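Local structure of carboxysome shell vertex protein CcmL (4N8F) at residues 17-21 with 22-26. The protein probably forms the pentameric vertices of the carboxysome shell, the polyhedral compartment in which RuBisCO is sequestered. Sequence-based numbering, arbitrary orientation.
Sequences DTLTG and VKFLV
Leu19 and Val22 close a type II beta turn: Val22 N donates to Leu19 O at 3.1 Å, approaching from above the carbonyl plane, with an N-H...O angle of 154°. Gly21 takes the third position of the turn with a positive phi of 72°, a conformation readily adopted without a side chain. The two turn ends also meet through their side chains. CG2 of Val22, set beside its own backbone N because CG1 lies anti to that atom (chi1 179°), lies against the Leu19 carbonyl, in contact with Leu19 O at 3.1 Å, and is 4.1 Å from Leu19 CB. Farther out, Leu19 CD1 meets Phe24 CZ at 4.0 Å, at the edge of the ring and near its plane, while Val22 O lies 3.6 Å above one ring face, offset toward the rim. From the second position of the turn, Thr20 OG1 donates to Asp17 O at 3.1 Å, tying the turn back to the start of the 3-10 segment 17-19. Leu19 also packs on Pro73 and Ile74, and on Val79 of a neighbouring subunit, whose Leu56 touches Phe24. The turn leads into strand 24-30 of the OB-like CcmL/EutN domain; one out-of-plane backbone bond closes it, whereas the buried Leu19 and Phe24 meet by apolar packing alone at the subunit boundary.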
ATOM      1  N   ASP C  17      14.581  14.229 -13.194  1.00 36.17           N
ATOM      2  CA  ASP C  17      14.238  15.018 -14.396  1.00 36.63           C
ATOM      3  C   ASP C  17      12.768  14.987 -14.747  1.00 35.64           C
ATOM      4  O   ASP C  17      12.234  15.933 -15.306  1.00 38.68           O
ATOM      5  CB  ASP C  17      14.914  14.407 -15.615  1.00 38.02           C
ATOM      6  CG  ASP C  17      16.352  14.780 -15.747  1.00 38.35           C
ATOM      7  OD1 ASP C  17      16.800  15.569 -14.929  1.00 41.18           O
ATOM      8  OD2 ASP C  17      17.020  14.282 -16.669  1.00 36.49           O
ATOM      9  N   THR C  18      12.141  13.851 -14.495  1.00 32.58           N
ATOM     10  CA  THR C  18      10.731  13.675 -14.833  1.00 32.78           C
ATOM     11  C   THR C  18       9.791  14.512 -13.931  1.00 33.65           C
ATOM     12  O   THR C  18       8.621  14.620 -14.193  1.00 33.66           O
ATOM     13  CB  THR C  18      10.375  12.183 -14.672  1.00 31.55           C
ATOM     14  OG1 THR C  18      10.852  11.705 -13.394  1.00 31.55           O
ATOM     15  CG2 THR C  18      11.058  11.386 -15.755  1.00 32.88           C
ATOM     16  N   LEU C  19      10.318  15.055 -12.840  1.00 35.53           N
ATOM     17  CA  LEU C  19       9.579  15.936 -11.967  1.00 35.25           C
ATOM     18  C   LEU C  19       9.742  17.427 -12.212  1.00 36.40           C
ATOM     19  O   LEU C  19       9.206  18.200 -11.451  1.00 36.06           O
ATOM     20  CB  LEU C  19       9.918  15.639 -10.517  1.00 35.33           C
ATOM     21  CG  LEU C  19       9.743  14.182 -10.139  1.00 35.40           C
ATOM     22  CD1 LEU C  19      10.105  13.997  -8.680  1.00 34.04           C
ATOM     23  CD2 LEU C  19       8.311  13.793 -10.439  1.00 33.08           C
ATOM     24  N   THR C  20      10.429  17.841 -13.284  1.00 37.76           N
ATOM     25  CA  THR C  20      10.493  19.256 -13.640  1.00 39.65           C
ATOM     26  C   THR C  20       9.120  19.920 -13.783  1.00 40.20           C
ATOM     27  O   THR C  20       8.243  19.382 -14.428  1.00 41.00           O
ATOM     28  CB  THR C  20      11.252  19.419 -14.968  1.00 42.15           C
ATOM     29  OG1 THR C  20      12.597  18.936 -14.775  1.00 45.51           O
ATOM     30  CG2 THR C  20      11.328  20.823 -15.362  1.00 43.96           C
ATOM     31  N   GLY C  21       8.935  21.066 -13.138  1.00 41.77           N
ATOM     32  CA  GLY C  21       7.643  21.777 -13.108  1.00 42.00           C
ATOM     33  C   GLY C  21       6.544  21.144 -12.275  1.00 41.13           C
ATOM     34  O   GLY C  21       5.430  21.571 -12.330  1.00 41.45           O
ATOM     35  N   VAL C  22       6.813  20.100 -11.524  1.00 39.99           N
ATOM     36  CA  VAL C  22       5.729  19.468 -10.790  1.00 40.26           C
ATOM     37  C   VAL C  22       5.516  20.264  -9.511  1.00 40.06           C
ATOM     38  O   VAL C  22       6.450  20.511  -8.768  1.00 41.22           O
ATOM     39  CB  VAL C  22       6.042  18.011 -10.438  1.00 39.74           C
ATOM     40  CG1 VAL C  22       4.875  17.384  -9.641  1.00 42.14           C
ATOM     41  CG2 VAL C  22       6.274  17.207 -11.711  1.00 40.24           C
ATOM     42  N   LYS C  23       4.296  20.718  -9.287  1.00 38.57           N
ATOM     43  CA  LYS C  23       3.957  21.307  -8.017  1.00 39.30           C
ATOM     44  C   LYS C  23       3.743  20.286  -6.909  1.00 34.00           C
ATOM     45  O   LYS C  23       2.921  19.389  -7.028  1.00 34.42           O
ATOM     46  CB  LYS C  23       2.736  22.225  -8.128  1.00 45.24           C
ATOM     47  CG  LYS C  23       2.839  23.353  -7.094  1.00 54.58           C
ATOM     48  CD  LYS C  23       1.483  23.897  -6.672  1.00 60.46           C
ATOM     49  CE  LYS C  23       1.624  24.787  -5.439  1.00 58.29           C
ATOM     50  NZ  LYS C  23       2.711  25.774  -5.547  1.00 59.76           N
ATOM     51  N   PHE C  24       4.477  20.426  -5.825  1.00 33.11           N
ATOM     52  CA  PHE C  24       4.315  19.584  -4.631  1.00 33.55           C
ATOM     53  C   PHE C  24       3.561  20.264  -3.468  1.00 33.69           C
ATOM     54  O   PHE C  24       4.068  21.172  -2.795  1.00 34.47           O
ATOM     55  CB  PHE C  24       5.666  19.117  -4.096  1.00 35.40           C
ATOM     56  CG  PHE C  24       6.511  18.386  -5.106  1.00 37.25           C
ATOM     57  CD1 PHE C  24       6.180  17.153  -5.512  1.00 37.55           C
ATOM     58  CD2 PHE C  24       7.644  18.967  -5.640  1.00 43.45           C
ATOM     59  CE1 PHE C  24       6.958  16.470  -6.414  1.00 40.80           C
ATOM     60  CE2 PHE C  24       8.430  18.291  -6.553  1.00 43.25           C
ATOM     61  CZ  PHE C  24       8.094  17.033  -6.923  1.00 39.31           C
ATOM     62  N   LEU C  25       2.365  19.763  -3.175  1.00 31.00           N
ATOM     63  CA  LEU C  25       1.622  20.335  -2.075  1.00 30.88           C
ATOM     64  C   LEU C  25       1.846  19.473  -0.885  1.00 30.93           C
ATOM     65  O   LEU C  25       1.977  18.280  -1.030  1.00 31.20           O
ATOM     66  CB  LEU C  25       0.132  20.408  -2.427  1.00 30.70           C
ATOM     67  CG  LEU C  25      -0.309  21.402  -3.502  1.00 31.32           C
ATOM     68  CD1 LEU C  25      -1.816  21.284  -3.670  1.00 32.84           C
ATOM     69  CD2 LEU C  25       0.060  22.831  -3.158  1.00 33.85           C
ATOM     70  N   VAL C  26       1.879  20.079   0.302  1.00 30.99           N
ATOM     71  CA  VAL C  26       1.682  19.339   1.527  1.00 31.57           C
ATOM     72  C   VAL C  26       0.188  19.245   1.887  1.00 30.43           C
ATOM     73  O   VAL C  26      -0.517  20.244   1.887  1.00 36.25           O
ATOM     74  CB  VAL C  26       2.442  19.985   2.672  1.00 32.95           C
ATOM     75  CG1 VAL C  26       2.375  19.110   3.908  1.00 34.27           C
ATOM     76  CG2 VAL C  26       3.882  20.281   2.271  1.00 33.95           C
TER